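Local coordinates for protein (5-formylfuran-3-yl)methyl phosphate transaminase (Methanococcus jannaschii, PDB 2Z61) that catalyses the pyridoxal phosphate-dependent transfer of an amino group from alanine to a furancarboxaldehyde phosphate, making the precursor of the furan moiety in methanofuran, at residues D16-A21 with Y322-K326; L102-S107 with F129-L133; Y176-Y180 with A204-D208; G194-E198 with F282-R286. All coordinates share one frame; numbering follows the deposited sequence.

Contact 1: residues D16-A21 with Y322-K326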
loop_
_atom_site.group_PDB
_atom_site.type_symbol
_atom_site.label_atom_id
_atom_site.label_comp_id
_atom_site.label_asym_id
_atom_site.label_seq_id
_atom_site.Cartn_x
_atom_site.Cartn_y
_atom_site.Cartn_z
ATOM N N ASP A 16 -17.327 -6.036 -17.229
ATOM C CA ASP A 16 -18.105 -6.265 -18.441
ATOM C C ASP A 16 -18.427 -4.922 -19.084
ATOM O O ASP A 16 -17.977 -4.613 -20.188
ATOM C CB ASP A 16 -19.405 -6.977 -18.091
ATOM C CG ASP A 16 -19.210 -8.062 -17.054
ATOM O OD1 ASP A 16 -18.818 -7.731 -15.913
ATOM O OD2 ASP A 16 -19.450 -9.243 -17.381
ATOM N N ILE A 17 -19.220 -4.133 -18.369
ATOM C CA ILE A 17 -19.643 -2.816 -18.820
ATOM C C ILE A 17 -18.457 -1.922 -19.169
ATOM O O ILE A 17 -18.461 -1.261 -20.206
ATOM C CB ILE A 17 -20.501 -2.115 -17.740
ATOM C CG1 ILE A 17 -21.771 -2.925 -17.465
ATOM C CG2 ILE A 17 -20.866 -0.713 -18.192
ATOM C CD1 ILE A 17 -21.523 -4.303 -16.882
ATOM N N LEU A 18 -17.448 -1.904 -18.303
ATOM C CA LEU A 18 -16.259 -1.086 -18.533
ATOM C C LEU A 18 -15.663 -1.345 -19.914
ATOM O O LEU A 18 -15.282 -0.412 -20.622
ATOM C CB LEU A 18 -15.197 -1.370 -17.464
ATOM C CG LEU A 18 -15.484 -0.943 -16.020
ATOM C CD1 LEU A 18 -14.350 -1.409 -15.120
ATOM C CD2 LEU A 18 -15.636 0.569 -15.948
ATOM N N ALA A 19 -15.586 -2.618 -20.287
ATOM C CA ALA A 19 -15.039 -3.008 -21.582
ATOM C C ALA A 19 -15.896 -2.448 -22.709
ATOM O O ALA A 19 -15.386 -1.831 -23.644
ATOM C CB ALA A 19 -14.972 -4.528 -21.680
ATOM N N LEU A 20 -17.201 -2.667 -22.604
ATOM C CA LEU A 20 -18.151 -2.200 -23.604
ATOM C C LEU A 20 -18.089 -0.679 -23.747
ATOM O O LEU A 20 -18.178 -0.148 -24.854
ATOM C CB LEU A 20 -19.569 -2.623 -23.204
ATOM C CG LEU A 20 -20.658 -2.711 -24.281
ATOM C CD1 LEU A 20 -21.946 -3.197 -23.641
ATOM C CD2 LEU A 20 -20.875 -1.366 -24.943
ATOM N N ALA A 21 -17.930 0.013 -22.624
ATOM C CA ALA A 21 -17.869 1.471 -22.619
ATOM C C ALA A 21 -16.675 2.016 -23.396
ATOM O O ALA A 21 -16.776 3.055 -24.051
ATOM C CB ALA A 21 -17.833 1.983 -21.184
ATOM N N TYR A 322 -26.646 -3.396 -19.336
ATOM C CA TYR A 322 -26.125 -3.714 -20.658
ATOM C C TYR A 322 -26.902 -3.041 -21.781
ATOM O O TYR A 322 -26.316 -2.369 -22.629
ATOM C CB TYR A 322 -26.107 -5.227 -20.884
ATOM C CG TYR A 322 -24.719 -5.812 -20.827
ATOM C CD1 TYR A 322 -24.008 -5.856 -19.628
ATOM C CD2 TYR A 322 -24.092 -6.275 -21.982
ATOM C CE1 TYR A 322 -22.703 -6.345 -19.580
ATOM C CE2 TYR A 322 -22.785 -6.764 -21.949
ATOM C CZ TYR A 322 -22.096 -6.795 -20.743
ATOM O OH TYR A 322 -20.801 -7.265 -20.702
ATOM N N LYS A 323 -28.218 -3.220 -21.785
ATOM C CA LYS A 323 -29.050 -2.627 -22.822
ATOM C C LYS A 323 -28.926 -1.110 -22.875
ATOM O O LYS A 323 -28.735 -0.534 -23.948
ATOM C CB LYS A 323 -30.518 -3.012 -22.614
ATOM C CG LYS A 323 -30.771 -4.508 -22.674
ATOM C CD LYS A 323 -32.251 -4.827 -22.548
ATOM C CE LYS A 323 -32.495 -6.329 -22.600
ATOM N NZ LYS A 323 -33.946 -6.667 -22.514
ATOM N N LEU A 324 -29.028 -0.466 -21.719
ATOM C CA LEU A 324 -28.941 0.986 -21.658
ATOM C C LEU A 324 -27.621 1.477 -22.246
ATOM O O LEU A 324 -27.595 2.433 -23.024
ATOM C CB LEU A 324 -29.075 1.462 -20.208
ATOM C CG LEU A 324 -29.919 2.718 -19.954
ATOM C CD1 LEU A 324 -29.909 3.030 -18.463
ATOM C CD2 LEU A 324 -29.375 3.899 -20.741
ATOM N N LEU A 325 -26.528 0.817 -21.881
ATOM C CA LEU A 325 -25.215 1.208 -22.374
ATOM C C LEU A 325 -25.105 1.122 -23.898
ATOM O O LEU A 325 -24.614 2.053 -24.543
ATOM C CB LEU A 325 -24.124 0.345 -21.729
ATOM C CG LEU A 325 -22.691 0.639 -22.192
ATOM C CD1 LEU A 325 -22.356 2.103 -21.958
ATOM C CD2 LEU A 325 -21.716 -0.256 -21.456
ATOM N N LYS A 326 -25.571 0.012 -24.469
ATOM C CA LYS A 326 -25.511 -0.198 -25.915
ATOM C C LYS A 326 -26.400 0.733 -26.724
ATOM O O LYS A 326 -25.988 1.236 -27.768
ATOM C CB LYS A 326 -25.852 -1.652 -26.256
ATOM C CG LYS A 326 -24.793 -2.638 -25.792
ATOM C CD LYS A 326 -25.083 -4.055 -26.263
ATOM C CE LYS A 326 -23.974 -5.008 -25.825
ATOM N NZ LYS A 326 -24.184 -6.400 -26.312
#

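Contact 2: residues L102-S107 with F129-L133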
loop_
_atom_site.group_PDB
_atom_site.type_symbol
_atom_site.label_atom_id
_atom_site.label_comp_id
_atom_site.label_asym_id
_atom_site.label_seq_id
_atom_site.Cartn_x
_atom_site.Cartn_y
_atom_site.Cartn_z
ATOM N N LEU A 102 -8.151 -0.404 6.064
ATOM C CA LEU A 102 -9.156 -1.414 6.352
ATOM C C LEU A 102 -8.508 -2.803 6.397
ATOM O O LEU A 102 -8.713 -3.562 7.342
ATOM C CB LEU A 102 -10.248 -1.385 5.280
ATOM C CG LEU A 102 -11.384 -2.405 5.437
ATOM C CD1 LEU A 102 -12.266 -2.036 6.621
ATOM C CD2 LEU A 102 -12.202 -2.445 4.161
ATOM N N PHE A 103 -7.718 -3.128 5.379
ATOM C CA PHE A 103 -7.072 -4.435 5.350
ATOM C C PHE A 103 -6.253 -4.700 6.613
ATOM O O PHE A 103 -6.327 -5.778 7.193
ATOM C CB PHE A 103 -6.169 -4.575 4.129
ATOM C CG PHE A 103 -5.537 -5.929 4.021
ATOM C CD1 PHE A 103 -6.277 -7.017 3.569
ATOM C CD2 PHE A 103 -4.226 -6.133 4.432
ATOM C CE1 PHE A 103 -5.716 -8.289 3.532
ATOM C CE2 PHE A 103 -3.659 -7.404 4.397
ATOM C CZ PHE A 103 -4.406 -8.478 3.947
ATOM N N PHE A 104 -5.464 -3.711 7.029
ATOM C CA PHE A 104 -4.646 -3.844 8.226
ATOM C C PHE A 104 -5.512 -4.022 9.475
ATOM O O PHE A 104 -5.147 -4.765 10.389
ATOM C CB PHE A 104 -3.755 -2.608 8.393
ATOM C CG PHE A 104 -2.637 -2.508 7.387
ATOM C CD1 PHE A 104 -1.870 -1.345 7.299
ATOM C CD2 PHE A 104 -2.330 -3.576 6.549
ATOM C CE1 PHE A 104 -0.808 -1.249 6.391
ATOM C CE2 PHE A 104 -1.272 -3.489 5.641
ATOM C CZ PHE A 104 -0.509 -2.321 5.563
ATOM N N ALA A 105 -6.655 -3.333 9.510
ATOM C CA ALA A 105 -7.573 -3.423 10.650
ATOM C C ALA A 105 -8.083 -4.851 10.806
ATOM O O ALA A 105 -7.991 -5.434 11.890
ATOM C CB ALA A 105 -8.748 -2.459 10.459
ATOM N N LEU A 106 -8.619 -5.405 9.719
ATOM C CA LEU A 106 -9.130 -6.777 9.725
ATOM C C LEU A 106 -8.026 -7.775 10.101
ATOM O O LEU A 106 -8.257 -8.694 10.894
ATOM C CB LEU A 106 -9.715 -7.132 8.348
ATOM C CG LEU A 106 -11.088 -6.543 7.984
ATOM C CD1 LEU A 106 -11.375 -6.750 6.503
ATOM C CD2 LEU A 106 -12.182 -7.194 8.833
ATOM N N SER A 107 -6.825 -7.582 9.553
ATOM C CA SER A 107 -5.703 -8.484 9.838
ATOM C C SER A 107 -5.348 -8.602 11.311
ATOM O O SER A 107 -5.021 -9.686 11.794
ATOM C CB SER A 107 -4.440 -8.038 9.089
ATOM O OG SER A 107 -4.616 -8.076 7.684
ATOM N N PHE A 129 -11.552 -9.152 1.358
ATOM C CA PHE A 129 -10.601 -9.003 2.454
ATOM C C PHE A 129 -10.878 -10.076 3.508
ATOM O O PHE A 129 -9.956 -10.687 4.044
ATOM C CB PHE A 129 -10.746 -7.633 3.135
ATOM C CG PHE A 129 -10.259 -6.467 2.316
ATOM C CD1 PHE A 129 -9.800 -6.637 1.014
ATOM C CD2 PHE A 129 -10.238 -5.189 2.870
ATOM C CE1 PHE A 129 -9.329 -5.553 0.281
ATOM C CE2 PHE A 129 -9.766 -4.100 2.146
ATOM C CZ PHE A 129 -9.310 -4.283 0.847
ATOM N N ILE A 130 -12.159 -10.292 3.798
ATOM C CA ILE A 130 -12.566 -11.257 4.818
ATOM C C ILE A 130 -12.176 -12.693 4.469
ATOM O O ILE A 130 -11.565 -13.384 5.288
ATOM C CB ILE A 130 -14.098 -11.140 5.096
ATOM C CG1 ILE A 130 -14.373 -9.816 5.821
ATOM C CG2 ILE A 130 -14.584 -12.325 5.951
ATOM C CD1 ILE A 130 -15.817 -9.303 5.703
ATOM N N ARG A 131 -12.509 -13.141 3.263
ATOM C CA ARG A 131 -12.144 -14.494 2.850
ATOM C C ARG A 131 -10.627 -14.652 2.859
ATOM O O ARG A 131 -10.091 -15.611 3.426
ATOM C CB ARG A 131 -12.669 -14.793 1.445
ATOM C CG ARG A 131 -14.164 -14.999 1.372
ATOM C CD ARG A 131 -14.616 -15.205 -0.065
ATOM N NE ARG A 131 -16.047 -15.480 -0.147
ATOM C CZ ARG A 131 -16.686 -16.343 0.636
ATOM N NH1 ARG A 131 -16.020 -17.021 1.563
ATOM N NH2 ARG A 131 -17.991 -16.532 0.493
ATOM N N PHE A 132 -9.935 -13.705 2.231
ATOM C CA PHE A 132 -8.479 -13.740 2.158
ATOM C C PHE A 132 -7.845 -14.087 3.502
ATOM O O PHE A 132 -6.847 -14.808 3.553
ATOM C CB PHE A 132 -7.937 -12.389 1.680
ATOM C CG PHE A 132 -6.441 -12.363 1.493
ATOM C CD1 PHE A 132 -5.873 -12.679 0.262
ATOM C CD2 PHE A 132 -5.598 -12.014 2.547
ATOM C CE1 PHE A 132 -4.482 -12.643 0.073
ATOM C CE2 PHE A 132 -4.205 -11.975 2.375
ATOM C CZ PHE A 132 -3.647 -12.290 1.132
ATOM N N LEU A 133 -8.425 -13.569 4.583
ATOM C CA LEU A 133 -7.906 -13.823 5.927
ATOM C C LEU A 133 -8.477 -15.086 6.576
ATOM O O LEU A 133 -8.319 -15.295 7.780
ATOM C CB LEU A 133 -8.166 -12.610 6.824
ATOM C CG LEU A 133 -7.438 -11.320 6.428
ATOM C CD1 LEU A 133 -7.955 -10.149 7.257
ATOM C CD2 LEU A 133 -5.942 -11.495 6.639
#

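Contact 3: residues Y176-Y180 with A204-D208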
loop_
_atom_site.group_PDB
_atom_site.type_symbol
_atom_site.label_atom_id
_atom_site.label_comp_id
_atom_site.label_asym_id
_atom_site.label_seq_id
_atom_site.Cartn_x
_atom_site.Cartn_y
_atom_site.Cartn_z
ATOM N N TYR A 176 -25.470 1.019 15.773
ATOM C CA TYR A 176 -24.218 1.186 16.508
ATOM C C TYR A 176 -24.393 0.721 17.950
ATOM O O TYR A 176 -23.568 -0.012 18.474
ATOM C CB TYR A 176 -23.770 2.652 16.513
ATOM C CG TYR A 176 -23.293 3.163 15.174
ATOM C CD1 TYR A 176 -24.171 3.774 14.290
ATOM C CD2 TYR A 176 -21.965 3.007 14.780
ATOM C CE1 TYR A 176 -23.747 4.220 13.049
ATOM C CE2 TYR A 176 -21.528 3.448 13.535
ATOM C CZ TYR A 176 -22.430 4.053 12.676
ATOM O OH TYR A 176 -22.023 4.476 11.434
ATOM N N GLU A 177 -25.482 1.155 18.582
ATOM C CA GLU A 177 -25.784 0.796 19.969
ATOM C C GLU A 177 -25.899 -0.710 20.150
ATOM O O GLU A 177 -25.367 -1.271 21.106
ATOM C CB GLU A 177 -27.073 1.499 20.406
ATOM C CG GLU A 177 -26.887 2.996 20.648
ATOM C CD GLU A 177 -28.172 3.798 20.497
ATOM O OE1 GLU A 177 -28.169 4.989 20.877
ATOM O OE2 GLU A 177 -29.177 3.251 19.992
ATOM N N PHE A 178 -26.581 -1.373 19.224
ATOM C CA PHE A 178 -26.714 -2.821 19.301
ATOM C C PHE A 178 -25.343 -3.482 19.180
ATOM O O PHE A 178 -25.005 -4.377 19.961
ATOM C CB PHE A 178 -27.614 -3.348 18.182
ATOM C CG PHE A 178 -27.835 -4.832 18.240
ATOM C CD1 PHE A 178 -28.714 -5.385 19.165
ATOM C CD2 PHE A 178 -27.124 -5.687 17.406
ATOM C CE1 PHE A 178 -28.876 -6.769 19.261
ATOM C CE2 PHE A 178 -27.281 -7.070 17.497
ATOM C CZ PHE A 178 -28.158 -7.610 18.428
ATOM N N ALA A 179 -24.553 -3.032 18.207
ATOM C CA ALA A 179 -23.228 -3.608 17.985
ATOM C C ALA A 179 -22.290 -3.489 19.184
ATOM O O ALA A 179 -21.581 -4.442 19.510
ATOM C CB ALA A 179 -22.579 -2.984 16.755
ATOM N N TYR A 180 -22.279 -2.331 19.842
ATOM C CA TYR A 180 -21.409 -2.150 20.998
ATOM C C TYR A 180 -21.787 -2.980 22.216
ATOM O O TYR A 180 -20.947 -3.212 23.085
ATOM C CB TYR A 180 -21.325 -0.673 21.381
ATOM C CG TYR A 180 -20.436 0.097 20.439
ATOM C CD1 TYR A 180 -20.974 0.900 19.435
ATOM C CD2 TYR A 180 -19.049 -0.028 20.508
ATOM C CE1 TYR A 180 -20.156 1.558 18.520
ATOM C CE2 TYR A 180 -18.223 0.621 19.601
ATOM C CZ TYR A 180 -18.782 1.413 18.608
ATOM O OH TYR A 180 -17.966 2.066 17.709
ATOM N N ALA A 204 -18.469 6.835 14.744
ATOM C CA ALA A 204 -18.499 5.782 15.757
ATOM C C ALA A 204 -17.842 6.257 17.039
ATOM O O ALA A 204 -18.150 5.747 18.116
ATOM C CB ALA A 204 -17.789 4.528 15.255
ATOM N N ILE A 205 -16.934 7.227 16.911
ATOM C CA ILE A 205 -16.220 7.784 18.059
ATOM C C ILE A 205 -17.232 8.300 19.089
ATOM O O ILE A 205 -16.931 8.395 20.269
ATOM C CB ILE A 205 -15.271 8.951 17.618
ATOM C CG1 ILE A 205 -14.328 9.339 18.760
ATOM C CG2 ILE A 205 -16.077 10.179 17.233
ATOM C CD1 ILE A 205 -13.213 8.350 19.016
ATOM N N GLU A 206 -18.440 8.614 18.631
ATOM C CA GLU A 206 -19.489 9.112 19.516
ATOM C C GLU A 206 -20.102 8.043 20.424
ATOM O O GLU A 206 -20.726 8.372 21.429
ATOM C CB GLU A 206 -20.584 9.800 18.684
ATOM C CG GLU A 206 -20.094 11.079 18.010
ATOM C CD GLU A 206 -21.089 11.665 17.026
ATOM O OE1 GLU A 206 -21.481 10.962 16.072
ATOM O OE2 GLU A 206 -21.478 12.839 17.200
ATOM N N PHE A 207 -19.914 6.770 20.086
ATOM C CA PHE A 207 -20.461 5.679 20.888
ATOM C C PHE A 207 -19.406 4.964 21.729
ATOM O O PHE A 207 -19.724 4.299 22.716
ATOM C CB PHE A 207 -21.156 4.656 19.987
ATOM C CG PHE A 207 -22.201 5.252 19.095
ATOM C CD1 PHE A 207 -21.854 5.814 17.872
ATOM C CD2 PHE A 207 -23.534 5.289 19.495
ATOM C CE1 PHE A 207 -22.816 6.410 17.060
ATOM C CE2 PHE A 207 -24.504 5.884 18.690
ATOM C CZ PHE A 207 -24.142 6.446 17.470
ATOM N N ASP A 208 -18.150 5.101 21.335
ATOM C CA ASP A 208 -17.053 4.457 22.042
ATOM C C ASP A 208 -15.863 5.413 22.006
ATOM O O ASP A 208 -14.882 5.194 21.296
ATOM C CB ASP A 208 -16.730 3.125 21.351
ATOM C CG ASP A 208 -15.523 2.436 21.938
ATOM O OD1 ASP A 208 -15.282 2.581 23.153
ATOM O OD2 ASP A 208 -14.816 1.735 21.190
#

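Contact 4: residues G194-E198 with F282-R286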
loop_
_atom_site.group_PDB
_atom_site.type_symbol
_atom_site.label_atom_id
_atom_site.label_comp_id
_atom_site.label_asym_id
_atom_site.label_seq_id
_atom_site.Cartn_x
_atom_site.Cartn_y
_atom_site.Cartn_z
ATOM N N GLY A 194 -18.778 13.530 5.988
ATOM C CA GLY A 194 -18.537 14.896 5.557
ATOM C C GLY A 194 -19.372 15.136 4.313
ATOM O O GLY A 194 -19.821 16.250 4.048
ATOM N N LEU A 195 -19.569 14.077 3.533
ATOM C CA LEU A 195 -20.392 14.167 2.336
ATOM C C LEU A 195 -21.804 13.771 2.746
ATOM O O LEU A 195 -22.310 12.718 2.362
ATOM C CB LEU A 195 -19.860 13.222 1.254
ATOM C CG LEU A 195 -18.500 13.637 0.687
ATOM C CD1 LEU A 195 -18.049 12.653 -0.375
ATOM C CD2 LEU A 195 -18.611 15.042 0.113
ATOM N N VAL A 196 -22.421 14.618 3.565
ATOM C CA VAL A 196 -23.778 14.393 4.061
ATOM C C VAL A 196 -24.567 15.670 3.803
ATOM O O VAL A 196 -24.147 16.751 4.200
ATOM C CB VAL A 196 -23.754 14.044 5.566
ATOM C CG1 VAL A 196 -25.167 13.970 6.119
ATOM C CG2 VAL A 196 -23.053 12.709 5.756
ATOM N N TYR A 197 -25.715 15.539 3.146
ATOM C CA TYR A 197 -26.509 16.705 2.775
ATOM C C TYR A 197 -27.734 17.019 3.626
ATOM O O TYR A 197 -28.324 18.085 3.488
ATOM C CB TYR A 197 -26.903 16.572 1.301
ATOM C CG TYR A 197 -25.762 16.038 0.457
ATOM C CD1 TYR A 197 -25.819 14.764 -0.102
ATOM C CD2 TYR A 197 -24.592 16.777 0.287
ATOM C CE1 TYR A 197 -24.739 14.230 -0.806
ATOM C CE2 TYR A 197 -23.497 16.253 -0.414
ATOM C CZ TYR A 197 -23.582 14.979 -0.954
ATOM O OH TYR A 197 -22.507 14.447 -1.631
ATOM N N GLU A 198 -28.114 16.089 4.492
ATOM C CA GLU A 198 -29.252 16.271 5.388
ATOM C C GLU A 198 -28.933 15.644 6.739
ATOM O O GLU A 198 -28.565 14.471 6.816
ATOM C CB GLU A 198 -30.507 15.604 4.825
ATOM C CG GLU A 198 -31.261 16.410 3.789
ATOM C CD GLU A 198 -32.564 15.739 3.393
ATOM O OE1 GLU A 198 -33.407 15.509 4.287
ATOM O OE2 GLU A 198 -32.747 15.446 2.191
ATOM N N PHE A 282 -22.478 18.824 -5.126
ATOM C CA PHE A 282 -22.901 17.426 -5.053
ATOM C C PHE A 282 -24.377 17.335 -4.671
ATOM O O PHE A 282 -25.109 16.499 -5.192
ATOM C CB PHE A 282 -22.063 16.660 -4.015
ATOM C CG PHE A 282 -20.826 15.991 -4.576
ATOM C CD1 PHE A 282 -19.636 15.996 -3.861
ATOM C CD2 PHE A 282 -20.864 15.320 -5.794
ATOM C CE1 PHE A 282 -18.504 15.344 -4.347
ATOM C CE2 PHE A 282 -19.736 14.662 -6.291
ATOM C CZ PHE A 282 -18.555 14.676 -5.563
ATOM N N ASP A 283 -24.809 18.194 -3.753
ATOM C CA ASP A 283 -26.196 18.171 -3.307
ATOM C C ASP A 283 -27.145 18.611 -4.421
ATOM O O ASP A 283 -28.252 18.081 -4.551
ATOM C CB ASP A 283 -26.369 19.058 -2.072
ATOM C CG ASP A 283 -27.759 18.958 -1.476
ATOM O OD1 ASP A 283 -28.323 17.845 -1.468
ATOM O OD2 ASP A 283 -28.285 19.987 -0.999
ATOM N N ARG A 284 -26.712 19.576 -5.227
ATOM C CA ARG A 284 -27.541 20.041 -6.331
ATOM C C ARG A 284 -27.732 18.866 -7.293
ATOM O O ARG A 284 -28.823 18.645 -7.821
ATOM C CB ARG A 284 -26.866 21.202 -7.064
ATOM C CG ARG A 284 -27.810 21.964 -7.985
ATOM C CD ARG A 284 -27.111 23.109 -8.697
ATOM N NE ARG A 284 -27.144 22.992 -10.152
ATOM C CZ ARG A 284 -26.058 22.913 -10.915
ATOM N NH1 ARG A 284 -24.855 22.945 -10.361
ATOM N NH2 ARG A 284 -26.175 22.799 -12.231
ATOM N N ARG A 285 -26.660 18.110 -7.502
ATOM C CA ARG A 285 -26.698 16.955 -8.387
ATOM C C ARG A 285 -27.588 15.858 -7.811
ATOM O O ARG A 285 -28.398 15.259 -8.519
ATOM C CB ARG A 285 -25.289 16.410 -8.576
ATOM C CG ARG A 285 -24.298 17.423 -9.124
ATOM C CD ARG A 285 -22.894 16.874 -9.019
ATOM N NE ARG A 285 -21.921 17.661 -9.755
ATOM C CZ ARG A 285 -20.631 17.352 -9.829
ATOM N NH1 ARG A 285 -20.176 16.268 -9.202
ATOM N NH2 ARG A 285 -19.801 18.122 -10.529
ATOM N N ARG A 286 -27.433 15.596 -6.516
ATOM C CA ARG A 286 -28.218 14.563 -5.852
ATOM C C ARG A 286 -29.724 14.800 -6.015
ATOM O O ARG A 286 -30.497 13.855 -6.229
ATOM C CB ARG A 286 -27.843 14.518 -4.368
ATOM C CG ARG A 286 -28.763 13.678 -3.518
ATOM C CD ARG A 286 -28.448 13.865 -2.046
ATOM N NE ARG A 286 -29.193 14.992 -1.497
ATOM C CZ ARG A 286 -30.248 14.872 -0.701
ATOM N NH1 ARG A 286 -30.694 13.670 -0.359
ATOM N NH2 ARG A 286 -30.842 15.961 -0.234
HETATM O O HOH W 1 -26.842 20.253 1.999
#

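Contact 1: residues D16-A21 with Y322-K326
Two nearly parallel helices pack side by side here, with Ile-17 and Leu-20 of helix 15-26 meeting Tyr-322 and Leu-325 of helix 317-328 although some 300 residues separate them in the chain. The short axes run 11° apart at a distance of 10.5 Å, wide enough for a full layer of side chains between the backbones. Leu-325 supplies the centre of that layer. With CG anti to the backbone N (chi1 179°), it reaches tip to tip toward Leu-20, and its CD2 lies 3.6 Å from Leu-20 CB. The same methyl presses against Ile-17 CG2 at 3.4 Å, tighter than usual for two carbons, so packing is tight at this point. The Tyr-322 ring extends along the flank of this core. Its CE1 is 3.6 Å from Ile-17 CD1 and its CE2 4.0 Å from Leu-20 CD1. Asp-16 CB sits at the ring edge, near its plane; its 3.0 Å approach to Tyr-322 OH is unusually short and doubtful. With the ring cut back to an alanine, Ile-17 CD1 and Leu-20 CD1 are likely to face a gap. At the exposed margin, the extended chain of Lys-326 passes Leu-20 at about a right angle, bringing its CE 3.5 Å from Leu-20 CD1. Off this interface, Leu-324 packs on Ile-364 and Phe-367 of helix 354-368. Each helix of the pair leads into a short strand, 32-33 and 330-331, and these strands run parallel to each other. This joining of N-terminal and C-terminal elements is characteristic of the small domain in fold type I aminotransferases.

Contact 2: residues L102-S107 with F129-L133
Phe-103 and Phe-129 bring the backbones closest, with CA atoms 6.5 Å apart, and the approach continues through Leu-106 with Ile-130 to Ser-107 with Leu-133 at 7.0 Å. Helix 98-109 thus runs beside the last turn of helix 125-132, and Leu-133 is the first residue to leave helical geometry. The rings make an aromatic cluster: the edge of Phe-103 faces the Phe-129 ring in a T-shaped pair (centroids 5.7 Å, planes 87°), while Phe-103 CZ comes 3.8 Å from Phe-132 CE2 in an oblique meeting. Leu-102 CD2 lies 3.6 Å from Phe-129 CE2, and Leu-106 CD1 abuts Phe-129 CB at 3.5 Å. Ser-107 OG, turned back beside its own N (chi1 -62°), donates to Phe-103 O at 2.9 Å from the opposite face of the carbonyl plane to Ser-107 N. Losing the hydroxyl, as in an alanine here, would probably leave Phe-103 O with one donor and thin the packing against Leu-133 CD2. Leu-251 of the second subunit packs on Phe-103 and Phe-129, so the cluster extends to the dimer interface. Leu-102 and Leu-106 meanwhile lie on Ile-187 of strand 185-189, a helix-on-sheet layering characteristic of the fold type I large domain.

Contact 3: residues Y176-Y180 with A204-D208
Tyr-176 and Tyr-180 face Phe-207 and Asp-208 in the large domain of the aminotransferase fold, where helix 173-182, the crossover of a beta-alpha-beta unit between parallel strands 155-161 and 185-189, receives the loop that leads to strand 214-219. The tight part is aromatic. Tyr-176 CB stands over the centre of the Phe-207 ring, 3.7 Å from its centroid and only 2° off the normal, which fits a CH-pi contact. The two ring planes are almost parallel (5°), yet slid so far that they barely overlap: the centroids are 4.9 Å apart, and only the CG end of the tyrosine ring comes over the phenylalanine, with Tyr-176 CG 3.8 Å from Phe-207 CE1. One helical turn later, Tyr-180 crosses Phe-207 at about a right angle, its CE1 lying 3.6 Å from Phe-207 CB. Four residues apart, the two tyrosine side chains leave one face of the helix, and with CG beside the backbone N in both, the rings lean the same way.

The looser side lies toward solvent. There Glu-177 adds only its aliphatic part, CG standing 4.2 Å from Phe-207 CD2, while its carboxylate turns to a salt bridge with Arg-173. Toward the interior, Asp-208 is buried, and its two oxygens accept from the backbone N atoms of Glu-212 and Lys-213, fixing the carboxylate. Tyr-180 also packs on Ile-186 and Thr-214 of the central sheet. Loop and helix also meet at the hydroxyl end of this ring, where Tyr-180 OH lies 3.5 Å from Ala-204 CB, and beside it Tyr-180 CE2 touches Asp-208 CB at 3.4 Å.

Contact 4: residues G194-E198 with F282-R286
The loop after strand 185-189 lies here against the long helix 269-295, with Tyr-197 and Glu-198 set against Phe-282, Asp-283 and Arg-286. Tyr-197 has the largest share of the contact. Its ring slides past Asp-283 and Arg-286, nearly parallel to the carboxylate and more tilted against the guanidinium, with CD1 3.4 Å from Arg-286 CD, and carries the hydroxyl to 3.3 Å from Phe-282 CB, where OH also bonds to Ala-306 O. Leu-195 CD2 adds a looser touch on Phe-282 CD1 at 4.2 Å. Arg-286 binds two acids. Bent at chi3 (88°), it turns NE to Asp-283 OD1 in a salt bridge (3.0 Å, N-H...O 158°), within the guanidinium plane. Its NH2 donates to Glu-198 OE2, on the anti lone pair, at 3.1 Å and 157°, and NH1 bonds to Pro-303 O. The guanidinium is therefore held on all three nitrogens, which is likely to fix its rotation. A water donates to Tyr-197 O at 3.0 Å and more weakly to Asp-283 OD2, linking the loop backbone to the helix. Hydrogen bonds to Pro-303, Ile-304 and Ala-306 add a third chain segment, while Glu-198, Asp-283 and Arg-286 themselves form a salt-bridge network built around a helix-borne arginine.

Overall arrangement
Contact 1 closes the widest loop of the four and encloses the other three. It lies in the small domain, whereas contacts 2 and 3 lie in the large domain, their centres 21 Å apart, and pack helices and a loop around its central sheet. Contacts 3 and 4 are interleaved along the chain: 194-198 and 204-208 both belong to the connection between strands 185-189 and 214-219, and their nearest atoms come within about 10 Å. That second strand leads to Lys-222, the lysine that carries pyridoxal phosphate. Contacts 1 and 3 lie on opposite sides of the chain's centre, their centres about 41 Å apart; contact 4 is about 28 Å from contact 1, centre to centre.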